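Local coordinates for protein ABC sugar (Ribose) transporter, periplasmic substrate-binding subunit (Rhodobacter sphaeroides, PDB 3L49) that probably binds a sugar in the periplasm, as the substrate-binding subunit of an ABC transporter, at residues 132-137 and 166-171. Residues are numbered along the deposited sequence; the frame is centred on the assembly and turned at random.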
loop_
_atom_site.group_PDB
_atom_site.type_symbol
_atom_site.label_atom_id
_atom_site.label_comp_id
_atom_site.label_asym_id
_atom_site.label_seq_id
_atom_site.Cartn_x
_atom_site.Cartn_y
_atom_site.Cartn_z
ATOM N N ASN A 132 10.243 -5.667 -5.268
ATOM C CA ASN A 132 10.468 -5.167 -3.910
ATOM C C ASN A 132 11.148 -3.792 -3.886
ATOM O O ASN A 132 12.237 -3.623 -3.336
ATOM C CB ASN A 132 11.273 -6.201 -3.100
ATOM C CG ASN A 132 11.291 -5.902 -1.609
ATOM O OD1 ASN A 132 10.391 -5.245 -1.071
ATOM N ND2 ASN A 132 12.328 -6.378 -0.935
ATOM N N GLY A 133 10.489 -2.806 -4.482
ATOM C CA GLY A 133 11.069 -1.480 -4.626
ATOM C C GLY A 133 10.551 -0.458 -3.636
ATOM O O GLY A 133 10.880 0.732 -3.735
ATOM N N PHE A 134 9.749 -0.915 -2.677
ATOM C CA PHE A 134 9.072 -0.011 -1.744
ATOM C C PHE A 134 9.170 -0.465 -0.293
ATOM O O PHE A 134 8.332 -0.097 0.529
ATOM C CB PHE A 134 7.604 0.183 -2.158
ATOM C CG PHE A 134 7.429 1.069 -3.363
ATOM C CD1 PHE A 134 7.253 0.516 -4.629
ATOM C CD2 PHE A 134 7.455 2.459 -3.230
ATOM C CE1 PHE A 134 7.097 1.339 -5.751
ATOM C CE2 PHE A 134 7.298 3.290 -4.341
ATOM C CZ PHE A 134 7.120 2.730 -5.605
ATOM N N TYR A 135 10.222 -1.226 0.015
ATOM C CA TYR A 135 10.457 -1.800 1.345
ATOM C C TYR A 135 10.590 -0.780 2.482
ATOM O O TYR A 135 10.278 -1.091 3.629
ATOM C CB TYR A 135 11.676 -2.725 1.315
ATOM C CG TYR A 135 11.766 -3.650 2.502
ATOM C CD1 TYR A 135 10.961 -4.788 2.581
ATOM C CD2 TYR A 135 12.649 -3.386 3.555
ATOM C CE1 TYR A 135 11.038 -5.644 3.674
ATOM C CE2 TYR A 135 12.736 -4.240 4.655
ATOM C CZ TYR A 135 11.930 -5.368 4.702
ATOM O OH TYR A 135 11.993 -6.216 5.778
ATOM N N SER A 136 11.023 0.435 2.159
ATOM C CA SER A 136 11.074 1.547 3.123
ATOM C C SER A 136 9.693 2.116 3.507
ATOM O O SER A 136 9.592 2.997 4.375
ATOM C CB SER A 136 11.949 2.665 2.567
ATOM O OG SER A 136 11.464 3.074 1.302
ATOM N N VAL A 137 8.643 1.639 2.839
ATOM C CA VAL A 137 7.270 1.936 3.228
ATOM C C VAL A 137 6.827 0.815 4.173
ATOM O O VAL A 137 6.865 -0.358 3.789
ATOM C CB VAL A 137 6.342 2.022 1.990
ATOM C CG1 VAL A 137 4.933 2.419 2.379
ATOM C CG2 VAL A 137 6.900 3.008 0.993
ATOM N N ASP A 166 10.008 -2.312 -8.442
ATOM C CA ASP A 166 8.836 -1.596 -8.938
ATOM C C ASP A 166 9.001 -0.115 -8.602
ATOM O O ASP A 166 9.607 0.221 -7.584
ATOM C CB ASP A 166 7.497 -2.196 -8.436
ATOM C CG ASP A 166 7.465 -2.456 -6.932
ATOM O OD1 ASP A 166 8.471 -2.922 -6.359
ATOM O OD2 ASP A 166 6.400 -2.220 -6.325
ATOM N N VAL A 167 8.511 0.767 -9.476
ATOM C CA VAL A 167 8.804 2.204 -9.362
ATOM C C VAL A 167 7.581 3.106 -9.526
ATOM O O VAL A 167 6.532 2.665 -9.976
ATOM C CB VAL A 167 9.879 2.658 -10.399
ATOM C CG1 VAL A 167 11.217 1.924 -10.196
ATOM C CG2 VAL A 167 9.366 2.486 -11.829
ATOM N N ILE A 168 7.743 4.369 -9.137
ATOM C CA ILE A 168 6.823 5.460 -9.442
ATOM C C ILE A 168 7.667 6.635 -9.981
ATOM O O ILE A 168 8.711 6.949 -9.405
ATOM C CB ILE A 168 6.013 5.892 -8.183
ATOM C CG1 ILE A 168 4.993 4.819 -7.795
ATOM C CG2 ILE A 168 5.262 7.203 -8.416
ATOM C CD1 ILE A 168 4.316 5.065 -6.459
ATOM N N PRO A 169 7.236 7.284 -11.092
ATOM C CA PRO A 169 6.038 7.021 -11.895
ATOM C C PRO A 169 6.323 6.023 -13.015
ATOM O O PRO A 169 7.406 5.416 -13.031
ATOM C CB PRO A 169 5.683 8.406 -12.449
ATOM C CG PRO A 169 6.986 9.160 -12.480
ATOM C CD PRO A 169 8.003 8.418 -11.639
ATOM N N ASN A 170 5.360 5.859 -13.928
ATOM C CA ASN A 170 5.451 4.888 -15.024
ATOM C C ASN A 170 5.574 3.457 -14.502
ATOM O O ASN A 170 6.400 2.668 -14.973
ATOM C CB ASN A 170 6.591 5.232 -16.001
ATOM C CG ASN A 170 6.484 6.644 -16.556
ATOM O OD1 ASN A 170 7.370 7.464 -16.342
ATOM N ND2 ASN A 170 5.395 6.932 -17.264
ATOM N N THR A 171 4.728 3.150 -13.519
ATOM C CA THR A 171 4.757 1.891 -12.778
ATOM C C THR A 171 4.430 0.687 -13.663
ATOM O O THR A 171 5.194 -0.282 -13.709
ATOM C CB THR A 171 3.765 1.939 -11.594
ATOM O OG1 THR A 171 3.982 3.131 -10.823
ATOM C CG2 THR A 171 3.922 0.718 -10.706
#
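D166 opens the contact with both carboxylate oxygens at work. Its chi1 of 48° sets CG in the crowded position between the backbone N and the carbonyl carbon, and from there OD1 takes the N-H of G133 on its syn lone pair, in a bent bond (145° at the hydrogen) with 2.8 Å from G133 N to D166 OD1. OD2 lies 3.3 Å from F134 CD1 and is also hydrogen-bonded to NE1 of W199, so the buried carboxylate, its plane 73° from the phenyl ring it meets at the edge, is held through both oxygens. An alanine here would lose both bonds and would probably let the G133 backbone and the W199 indole drift relative to each other. The carbonyl O of D166 sits 3.3 Å from F134 CE1, and V167 brings its carbonyl carbon to the ring edge near CZ. I168 then crosses the phenyl at about a right angle, its CG1 3.7 Å from F134 CZ. Beyond the cis peptide before P169, T171 OG1 donates back to V167 O. Two loops that follow neighbouring parallel strands and lead into helices meet here, and the F134 side chain lies about 4 Å from an unidentified ligand, consistent with the interdomain cleft of periplasmic binding proteins.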